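Local structure of conserved hypothetical exported protein (Bacteroides fragilis, 4JJA) at residues A[112-117]-A[230-235]; A[145-149]-A[227-231]; A[149-155]-A[167-173]. The protein is of unknown function but belongs to a family generally assigned as exo-acting peptidoglycan beta-N-acetylmuramidases, so it may trim cell-wall glycan chains. The contacts are given in a common frame with arbitrary orientation. Numbering follows the deposited sequence.

How the contacts relate
The three contacts illustrate how irregular loops that follow strands of a parallel Rossmann-like sheet can be held by one short helix and by one another. Contacts 1 and 2 share Tyr-230 and Pro-231 of helix 224-233, their centres about 8 Å apart. Asn-146 ND2 and Val-112 O, 3.0 Å apart, probably bond them directly. Contact 3, nested in sequence inside the loops they close, shares Tyr-149 with contact 2; a probable hydrogen bond, Arg-115 N to Ile-170 O at 2.8 Å, joins it to contact 1, about 10 Å away between centres. Glycerol, probably from crystallisation, is hydrogen-bonded to Tyr-230 OH of contact 1; a glycerol also lies about 4 Å from the Pro-167 side chain.

Contact 1 (A[112-117]-A[230-235]); sequences VGLRFY and YPSICL
Phe-116 directs the edge of its ring at the face of Tyr-230 in an offset edge-to-face pair, with centroids 5.6 Å apart and planes at 78°. Its CA-to-CB bond points sideways, and chi1 of 43° (p) swings the ring toward 230-235, so that Phe-116 CE1 lies 3.5 Å from Cys-234 CB; Cys-234 SG stands obliquely 4.4 Å from the ring centroid. Leu-235 CD2 comes within 4.0 Å of Phe-116 CE2. The 112-117 segment is loop, passing through Gly-113 at positive phi (84/28) into a type I turn from Leu-114 to Tyr-117, closed by Tyr-117 N to Leu-114 O at 3.1 Å. This link between strand 104-107 of the parallel sheet and helix 119-132 packs against helix 224-233, joining the N- and C-terminal NamZ family regions. The helix is kinked at Pro-231 and Ser-232, whose N atoms make no bond to the turn before, and runs on into a 3-10 segment at 234-235. Leu-114 lies opposite Pro-231, with CA atoms 6.8 Å apart; Leu-114 CG meets Tyr-230 CD2 at 3.6 Å and Leu-114 CD1 meets Pro-231 CB at 3.8 Å. Tyr-230, chi1 t, has Val-112 CG2 4.0 Å from its CE2. Tyr-230 OH lies 3.6 Å from Tyr-117 CD1, at that ring's edge, and is hydrogen-bonded to a glycerol, probably from crystallisation, while Tyr-117 OH bonds to Ser-218.

Contact 2 (A[145-149]-A[227-231]); sequences PNGHY and IYLYP
A largely buried, water-assisted polar contact joins the loop after strand 136-140 to helix 224-233, with one direct hydrogen bond at its centre. Residues 145-149 form no regular structure, whereas 227-231 are helical, with a kink at Pro-231, whose imide nitrogen cannot donate to the preceding turn. The CA atoms of Asn-146 and Tyr-228 lie 7.0 Å apart, and those of Pro-145 and Ile-227 7.7 Å. Asn-146, chi1 m, sends ND2 to Ile-227 O at 3.1 Å and an almost straight 176°, meeting the very carbonyl that the proline leaves without its helical donor. The same amide nitrogen also bonds to Val-112 O, tying in a second loop. A water 2.7 Å from Asn-146 OD1 donates to it and to Tyr-228 O, also 2.7 Å away, while accepting from Tyr-149 OH at 2.8 Å. Another water donates to Pro-145 O at 2.8 Å and accepts from Tyr-228 OH at 2.6 Å. Around these bonds Pro-145 CG packs on Ile-227 CG2 at 3.9 Å, and Tyr-149, chi1 p, lays OH 3.5 Å from Pro-231 CG. Trp-298 makes edge-to-face pairs with both His-148 and Tyr-228. The arrangement is that of a proline-kinked helix whose main-chain carbonyl, left without its helical donor, is bonded by an asparagine side chain from a neighbouring loop.

Contact 3 (A[149-155]-A[167-173]); sequences YVDGPIL and PIPIVHG
Two extended but irregular segments run antiparallel, with Asp-151 and Val-171 forming a single hydrogen-bonded bridge, their CA atoms 5.0 Å apart. Asp-151 N donates to Val-171 O and Val-171 N to Asp-151 O, each at 2.9 Å; further along, Leu-155 N donates to Ile-168 O at 3.1 Å. At the bridge, Ile-170 (-61/-52) and Val-171 (-105/107) both face Asp-151, the extra residue making a bulge. CA-H...O contacts accompany the pairing: Pro-169 CA lies 3.4 Å from Pro-153 O, and Val-150 CA 3.2 Å from Val-171 O. Gly-152 takes phi/psi 93/164, where a CB would be jammed against the carbonyl O of Asp-151 and against Ile-170 CB; Gly-173, also at positive phi, sits with CA 3.3 Å from Tyr-149 O, again leaving no room for a CB. Tyr-149, chi1 p, folds its ring back so that Val-171 CG1 lies over the face, 3.7 Å from the centroid, a CH-pi contact. Val-150 CG1 packs on Pro-169 CG at 3.7 Å, and Pro-153 CD on Ile-170 CD1 at 3.8 Å. The Asp-151 carboxylate has partners outside the two segments, a salt bridge with Lys-348 and a hydrogen bond with Trp-351, while Arg-115 bonds to the carbonyls of Pro-153 and Ile-168. The arrangement is a short antiparallel pairing interrupted by a classic beta bulge, set in the long connection between strand 136-140 and helix 176-185.

Contact 1 (A[112-117]-A[230-235])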
loop_
_atom_site.group_PDB
_atom_site.type_symbol
_atom_site.label_atom_id
_atom_site.label_comp_id
_atom_site.label_asym_id
_atom_site.label_seq_id
_atom_site.Cartn_x
_atom_site.Cartn_y
_atom_site.Cartn_z
ATOM N N VAL A 112 -1.456 -2.539 1.957
ATOM C CA VAL A 112 -1.396 -3.720 1.083
ATOM C C VAL A 112 0.006 -4.155 0.668
ATOM O O VAL A 112 0.157 -5.122 -0.043
ATOM C CB VAL A 112 -2.311 -3.572 -0.147
ATOM C CG1 VAL A 112 -3.776 -3.325 0.295
ATOM C CG2 VAL A 112 -1.850 -2.468 -1.026
ATOM N N GLY A 113 1.023 -3.424 1.118
ATOM C CA GLY A 113 2.417 -3.852 0.922
ATOM C C GLY A 113 3.124 -3.553 -0.365
ATOM O O GLY A 113 4.010 -4.276 -0.770
ATOM N N LEU A 114 2.721 -2.464 -1.031
ATOM C CA LEU A 114 3.305 -2.074 -2.287
ATOM C C LEU A 114 3.914 -0.693 -2.195
ATOM O O LEU A 114 3.365 0.232 -1.604
ATOM C CB LEU A 114 2.244 -2.042 -3.398
ATOM C CG LEU A 114 1.999 -3.361 -4.102
ATOM C CD1 LEU A 114 3.257 -3.834 -4.840
ATOM C CD2 LEU A 114 1.390 -4.389 -3.145
ATOM N N ARG A 115 5.042 -0.542 -2.865
ATOM C CA ARG A 115 5.717 0.773 -2.906
ATOM C C ARG A 115 4.867 1.888 -3.510
ATOM O O ARG A 115 5.013 3.032 -3.155
ATOM C CB ARG A 115 7.031 0.624 -3.647
ATOM C CG ARG A 115 7.946 1.809 -3.579
ATOM C CD ARG A 115 9.233 1.567 -4.316
ATOM N NE ARG A 115 9.037 1.439 -5.731
ATOM C CZ ARG A 115 9.755 0.654 -6.540
ATOM N NH1 ARG A 115 10.719 -0.130 -6.069
ATOM N NH2 ARG A 115 9.455 0.625 -7.856
ATOM N N PHE A 116 3.969 1.547 -4.420
ATOM C CA PHE A 116 3.123 2.499 -5.095
ATOM C C PHE A 116 1.738 2.615 -4.489
ATOM O O PHE A 116 0.886 3.333 -5.034
ATOM C CB PHE A 116 3.100 2.290 -6.617
ATOM C CG PHE A 116 3.005 0.868 -7.079
ATOM C CD1 PHE A 116 1.872 0.104 -6.821
ATOM C CD2 PHE A 116 4.038 0.296 -7.810
ATOM C CE1 PHE A 116 1.762 -1.217 -7.276
ATOM C CE2 PHE A 116 3.931 -1.014 -8.262
ATOM C CZ PHE A 116 2.809 -1.772 -7.978
ATOM N N TYR A 117 1.524 2.005 -3.301
ATOM C CA TYR A 117 0.322 2.217 -2.481
ATOM C C TYR A 117 0.796 3.089 -1.333
ATOM O O TYR A 117 1.616 2.647 -0.536
ATOM C CB TYR A 117 -0.217 0.895 -2.020
ATOM C CG TYR A 117 -1.621 0.988 -1.436
ATOM C CD1 TYR A 117 -2.715 0.830 -2.249
ATOM C CD2 TYR A 117 -1.845 1.133 -0.076
ATOM C CE1 TYR A 117 -3.988 0.867 -1.782
ATOM C CE2 TYR A 117 -3.125 1.186 0.444
ATOM C CZ TYR A 117 -4.204 1.050 -0.427
ATOM O OH TYR A 117 -5.469 1.085 0.123
ATOM N N TYR A 230 -2.268 -7.345 -7.484
ATOM C CA TYR A 230 -1.937 -5.954 -7.540
ATOM C C TYR A 230 -0.459 -5.682 -7.887
ATOM O O TYR A 230 -0.200 -4.803 -8.746
ATOM C CB TYR A 230 -2.426 -5.274 -6.247
ATOM C CG TYR A 230 -2.234 -3.802 -6.122
ATOM C CD1 TYR A 230 -2.924 -2.897 -6.905
ATOM C CD2 TYR A 230 -1.447 -3.290 -5.122
ATOM C CE1 TYR A 230 -2.743 -1.530 -6.769
ATOM C CE2 TYR A 230 -1.261 -1.931 -4.963
ATOM C CZ TYR A 230 -1.877 -1.050 -5.801
ATOM O OH TYR A 230 -1.666 0.308 -5.626
ATOM N N PRO A 231 0.496 -6.386 -7.266
ATOM C CA PRO A 231 1.877 -6.075 -7.625
ATOM C C PRO A 231 2.218 -6.221 -9.094
ATOM O O PRO A 231 3.055 -5.483 -9.615
ATOM C CB PRO A 231 2.696 -7.086 -6.788
ATOM C CG PRO A 231 1.794 -7.431 -5.667
ATOM C CD PRO A 231 0.391 -7.391 -6.180
ATOM N N SER A 232 1.588 -7.195 -9.739
ATOM C CA SER A 232 1.817 -7.481 -11.163
ATOM C C SER A 232 0.931 -6.598 -12.046
ATOM O O SER A 232 1.388 -5.979 -12.994
ATOM C CB SER A 232 1.536 -8.963 -11.467
ATOM O OG SER A 232 2.389 -9.814 -10.726
ATOM N N ILE A 233 -0.316 -6.490 -11.703
ATOM C CA ILE A 233 -1.305 -5.845 -12.568
ATOM C C ILE A 233 -1.293 -4.324 -12.479
ATOM O O ILE A 233 -1.552 -3.670 -13.465
ATOM C CB ILE A 233 -2.721 -6.452 -12.298
ATOM C CG1 ILE A 233 -2.705 -7.917 -12.691
ATOM C CG2 ILE A 233 -3.854 -5.713 -13.040
ATOM C CD1 ILE A 233 -2.538 -8.204 -14.173
ATOM N N CYS A 234 -0.921 -3.750 -11.348
ATOM C CA CYS A 234 -0.871 -2.300 -11.223
ATOM C C CYS A 234 0.197 -1.702 -12.135
ATOM O O CYS A 234 0.111 -0.543 -12.468
ATOM C CB CYS A 234 -0.627 -1.858 -9.756
ATOM S SG CYS A 234 -1.069 -0.141 -9.438
ATOM N N LEU A 235 1.162 -2.504 -12.598
ATOM C CA LEU A 235 2.105 -1.993 -13.600
ATOM C C LEU A 235 1.425 -1.484 -14.848
ATOM O O LEU A 235 1.980 -0.629 -15.565
ATOM C CB LEU A 235 3.161 -3.052 -13.895
ATOM C CG LEU A 235 3.963 -3.519 -12.661
ATOM C CD1 LEU A 235 4.971 -4.596 -13.107
ATOM C CD2 LEU A 235 4.662 -2.377 -11.953
#

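Contact 2 (A[145-149]-A[227-231])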
loop_
_atom_site.group_PDB
_atom_site.type_symbol
_atom_site.label_atom_id
_atom_site.label_comp_id
_atom_site.label_asym_id
_atom_site.label_seq_id
_atom_site.Cartn_x
_atom_site.Cartn_y
_atom_site.Cartn_z
ATOM N N PRO A 145 -0.736 -7.963 3.900
ATOM C CA PRO A 145 -1.256 -9.137 3.204
ATOM C C PRO A 145 -0.311 -9.670 2.135
ATOM O O PRO A 145 -0.464 -10.784 1.676
ATOM C CB PRO A 145 -2.557 -8.621 2.592
ATOM C CG PRO A 145 -2.295 -7.141 2.379
ATOM C CD PRO A 145 -1.486 -6.728 3.568
ATOM N N ASN A 146 0.659 -8.842 1.740
ATOM C CA ASN A 146 1.747 -9.200 0.836
ATOM C C ASN A 146 3.095 -9.229 1.595
ATOM O O ASN A 146 4.152 -8.988 1.022
ATOM C CB ASN A 146 1.780 -8.241 -0.379
ATOM C CG ASN A 146 0.693 -8.563 -1.365
ATOM O OD1 ASN A 146 0.625 -9.709 -1.860
ATOM N ND2 ASN A 146 -0.092 -7.563 -1.761
ATOM N N GLY A 147 3.041 -9.580 2.867
ATOM C CA GLY A 147 4.213 -9.624 3.726
ATOM C C GLY A 147 5.041 -10.869 3.602
ATOM O O GLY A 147 6.072 -10.966 4.279
ATOM N N HIS A 148 4.612 -11.796 2.766
ATOM C CA HIS A 148 5.212 -13.105 2.659
ATOM C C HIS A 148 6.363 -13.149 1.676
ATOM O O HIS A 148 7.003 -14.208 1.541
ATOM C CB HIS A 148 4.160 -14.156 2.272
ATOM C CG HIS A 148 3.385 -13.809 1.034
ATOM N ND1 HIS A 148 2.492 -12.758 1.012
ATOM C CD2 HIS A 148 3.386 -14.341 -0.213
ATOM C CE1 HIS A 148 1.976 -12.664 -0.208
ATOM N NE2 HIS A 148 2.489 -13.625 -0.973
ATOM N N TYR A 149 6.642 -12.055 0.975
ATOM C CA TYR A 149 7.751 -12.017 0.038
ATOM C C TYR A 149 8.244 -10.620 -0.132
ATOM O O TYR A 149 7.629 -9.662 0.309
ATOM C CB TYR A 149 7.405 -12.659 -1.301
ATOM C CG TYR A 149 6.430 -11.950 -2.207
ATOM C CD1 TYR A 149 5.121 -11.690 -1.841
ATOM C CD2 TYR A 149 6.836 -11.567 -3.501
ATOM C CE1 TYR A 149 4.228 -11.078 -2.771
ATOM C CE2 TYR A 149 5.969 -10.988 -4.384
ATOM C CZ TYR A 149 4.664 -10.765 -4.032
ATOM O OH TYR A 149 3.815 -10.233 -4.965
ATOM N N ILE A 227 -5.781 -8.077 -4.407
ATOM C CA ILE A 227 -4.629 -7.685 -3.554
ATOM C C ILE A 227 -3.407 -8.500 -3.924
ATOM O O ILE A 227 -2.296 -7.988 -3.922
ATOM C CB ILE A 227 -5.015 -7.758 -2.063
ATOM C CG1 ILE A 227 -6.003 -6.614 -1.779
ATOM C CG2 ILE A 227 -3.758 -7.691 -1.144
ATOM C CD1 ILE A 227 -6.676 -6.655 -0.476
ATOM N N TYR A 228 -3.582 -9.786 -4.186
ATOM C CA TYR A 228 -2.454 -10.604 -4.564
ATOM C C TYR A 228 -1.930 -10.347 -5.966
ATOM O O TYR A 228 -0.741 -10.485 -6.230
ATOM C CB TYR A 228 -2.760 -12.090 -4.385
ATOM C CG TYR A 228 -3.042 -12.511 -2.951
ATOM C CD1 TYR A 228 -2.229 -12.081 -1.889
ATOM C CD2 TYR A 228 -4.028 -13.414 -2.654
ATOM C CE1 TYR A 228 -2.435 -12.487 -0.586
ATOM C CE2 TYR A 228 -4.252 -13.850 -1.345
ATOM C CZ TYR A 228 -3.477 -13.403 -0.302
ATOM O OH TYR A 228 -3.695 -13.838 0.976
ATOM N N LEU A 229 -2.827 -10.006 -6.884
ATOM C CA LEU A 229 -2.453 -9.654 -8.255
ATOM C C LEU A 229 -1.933 -8.233 -8.430
ATOM O O LEU A 229 -1.218 -7.947 -9.376
ATOM C CB LEU A 229 -3.650 -9.903 -9.202
ATOM C CG LEU A 229 -3.911 -11.368 -9.554
ATOM C CD1 LEU A 229 -5.269 -11.496 -10.243
ATOM C CD2 LEU A 229 -2.795 -11.905 -10.423
ATOM N N TYR A 230 -2.268 -7.345 -7.484
ATOM C CA TYR A 230 -1.937 -5.954 -7.540
ATOM C C TYR A 230 -0.459 -5.682 -7.887
ATOM O O TYR A 230 -0.200 -4.803 -8.746
ATOM C CB TYR A 230 -2.426 -5.274 -6.247
ATOM C CG TYR A 230 -2.234 -3.802 -6.122
ATOM C CD1 TYR A 230 -2.924 -2.897 -6.905
ATOM C CD2 TYR A 230 -1.447 -3.290 -5.122
ATOM C CE1 TYR A 230 -2.743 -1.530 -6.769
ATOM C CE2 TYR A 230 -1.261 -1.931 -4.963
ATOM C CZ TYR A 230 -1.877 -1.050 -5.801
ATOM O OH TYR A 230 -1.666 0.308 -5.626
ATOM N N PRO A 231 0.496 -6.386 -7.266
ATOM C CA PRO A 231 1.877 -6.075 -7.625
ATOM C C PRO A 231 2.218 -6.221 -9.094
ATOM O O PRO A 231 3.055 -5.483 -9.615
ATOM C CB PRO A 231 2.696 -7.086 -6.788
ATOM C CG PRO A 231 1.794 -7.431 -5.667
ATOM C CD PRO A 231 0.391 -7.391 -6.180
HETATM O O HOH W 1 -2.347 -12.524 2.830
HETATM O O HOH W 2 1.171 -10.762 -4.287
#

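Contact 3 (A[149-155]-A[167-173])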
loop_
_atom_site.group_PDB
_atom_site.type_symbol
_atom_site.label_atom_id
_atom_site.label_comp_id
_atom_site.label_asym_id
_atom_site.label_seq_id
_atom_site.Cartn_x
_atom_site.Cartn_y
_atom_site.Cartn_z
ATOM N N TYR A 149 6.642 -12.055 0.975
ATOM C CA TYR A 149 7.751 -12.017 0.038
ATOM C C TYR A 149 8.244 -10.620 -0.132
ATOM O O TYR A 149 7.629 -9.662 0.309
ATOM C CB TYR A 149 7.405 -12.659 -1.301
ATOM C CG TYR A 149 6.430 -11.950 -2.207
ATOM C CD1 TYR A 149 5.121 -11.690 -1.841
ATOM C CD2 TYR A 149 6.836 -11.567 -3.501
ATOM C CE1 TYR A 149 4.228 -11.078 -2.771
ATOM C CE2 TYR A 149 5.969 -10.988 -4.384
ATOM C CZ TYR A 149 4.664 -10.765 -4.032
ATOM O OH TYR A 149 3.815 -10.233 -4.965
ATOM N N VAL A 150 9.387 -10.512 -0.813
ATOM C CA VAL A 150 10.038 -9.266 -1.214
ATOM C C VAL A 150 10.301 -9.417 -2.718
ATOM O O VAL A 150 10.771 -10.476 -3.162
ATOM C CB VAL A 150 11.333 -9.026 -0.437
ATOM C CG1 VAL A 150 12.022 -7.722 -0.879
ATOM C CG2 VAL A 150 11.046 -9.039 1.078
ATOM N N ASP A 151 9.992 -8.386 -3.514
ATOM C CA ASP A 151 10.176 -8.535 -4.957
ATOM C C ASP A 151 10.264 -7.187 -5.634
ATOM O O ASP A 151 9.733 -6.177 -5.185
ATOM C CB ASP A 151 8.998 -9.348 -5.545
ATOM C CG ASP A 151 9.367 -10.219 -6.717
ATOM O OD1 ASP A 151 10.525 -10.236 -7.127
ATOM O OD2 ASP A 151 8.410 -10.897 -7.202
ATOM N N GLY A 152 10.905 -7.227 -6.794
ATOM C CA GLY A 152 11.023 -6.078 -7.661
ATOM C C GLY A 152 12.304 -5.277 -7.413
ATOM O O GLY A 152 12.974 -5.449 -6.406
ATOM N N PRO A 153 12.662 -4.414 -8.377
ATOM C CA PRO A 153 13.811 -3.562 -8.204
ATOM C C PRO A 153 13.670 -2.633 -7.007
ATOM O O PRO A 153 12.561 -2.159 -6.728
ATOM C CB PRO A 153 13.843 -2.731 -9.502
ATOM C CG PRO A 153 12.884 -3.278 -10.390
ATOM C CD PRO A 153 11.919 -4.102 -9.596
ATOM N N ILE A 154 14.778 -2.313 -6.359
ATOM C CA ILE A 154 14.801 -1.202 -5.413
ATOM C C ILE A 154 14.620 0.085 -6.206
ATOM O O ILE A 154 15.239 0.273 -7.244
ATOM C CB ILE A 154 16.104 -1.203 -4.574
ATOM C CG1 ILE A 154 16.186 -2.474 -3.654
ATOM C CG2 ILE A 154 16.232 0.066 -3.743
ATOM C CD1 ILE A 154 17.541 -2.731 -2.982
ATOM N N LEU A 155 13.814 0.995 -5.680
ATOM C CA LEU A 155 13.561 2.250 -6.347
ATOM C C LEU A 155 14.835 3.073 -6.456
ATOM O O LEU A 155 15.446 3.385 -5.449
ATOM C CB LEU A 155 12.520 3.040 -5.586
ATOM C CG LEU A 155 12.119 4.387 -6.134
ATOM C CD1 LEU A 155 11.595 4.327 -7.547
ATOM C CD2 LEU A 155 11.103 5.011 -5.205
ATOM N N PRO A 167 13.713 4.043 -0.814
ATOM C CA PRO A 167 14.522 3.114 -1.608
ATOM C C PRO A 167 14.261 1.675 -1.176
ATOM O O PRO A 167 15.077 1.019 -0.522
ATOM C CB PRO A 167 15.963 3.591 -1.348
ATOM C CG PRO A 167 15.881 4.156 0.022
ATOM C CD PRO A 167 14.531 4.776 0.188
ATOM N N ILE A 168 13.104 1.199 -1.583
ATOM C CA ILE A 168 12.594 -0.115 -1.212
ATOM C C ILE A 168 12.154 -0.819 -2.489
ATOM O O ILE A 168 11.955 -0.189 -3.529
ATOM C CB ILE A 168 11.473 -0.030 -0.145
ATOM C CG1 ILE A 168 10.215 0.697 -0.712
ATOM C CG2 ILE A 168 11.967 0.620 1.115
ATOM C CD1 ILE A 168 9.073 0.832 0.295
ATOM N N PRO A 169 11.979 -2.144 -2.458
ATOM C CA PRO A 169 11.483 -2.886 -3.608
ATOM C C PRO A 169 9.995 -2.599 -3.855
ATOM O O PRO A 169 9.350 -1.898 -3.072
ATOM C CB PRO A 169 11.723 -4.372 -3.227
ATOM C CG PRO A 169 12.745 -4.331 -2.099
ATOM C CD PRO A 169 12.325 -3.052 -1.357
ATOM N N ILE A 170 9.464 -3.115 -4.952
ATOM C CA ILE A 170 8.066 -2.944 -5.249
ATOM C C ILE A 170 7.218 -3.575 -4.151
ATOM O O ILE A 170 6.257 -2.962 -3.627
ATOM C CB ILE A 170 7.708 -3.510 -6.658
ATOM C CG1 ILE A 170 8.408 -2.675 -7.752
ATOM C CG2 ILE A 170 6.216 -3.556 -6.895
ATOM C CD1 ILE A 170 8.216 -3.221 -9.169
ATOM N N VAL A 171 7.513 -4.844 -3.841
ATOM C CA VAL A 171 6.856 -5.594 -2.763
ATOM C C VAL A 171 7.937 -5.596 -1.674
ATOM O O VAL A 171 8.950 -6.294 -1.791
ATOM C CB VAL A 171 6.463 -7.002 -3.239
ATOM C CG1 VAL A 171 5.963 -7.824 -2.005
ATOM C CG2 VAL A 171 5.435 -6.976 -4.366
ATOM N N HIS A 172 7.726 -4.803 -0.621
ATOM C CA HIS A 172 8.748 -4.619 0.406
ATOM C C HIS A 172 8.668 -5.662 1.530
ATOM O O HIS A 172 9.643 -5.847 2.270
ATOM C CB HIS A 172 8.722 -3.183 0.945
ATOM C CG HIS A 172 7.375 -2.751 1.416
ATOM N ND1 HIS A 172 6.802 -3.247 2.571
ATOM C CD2 HIS A 172 6.515 -1.833 0.908
ATOM C CE1 HIS A 172 5.640 -2.632 2.749
ATOM N NE2 HIS A 172 5.426 -1.805 1.720
ATOM N N GLY A 173 7.507 -6.313 1.664
ATOM C CA GLY A 173 7.321 -7.349 2.605
ATOM C C GLY A 173 7.175 -6.981 4.062
ATOM O O GLY A 173 7.238 -7.851 4.906
#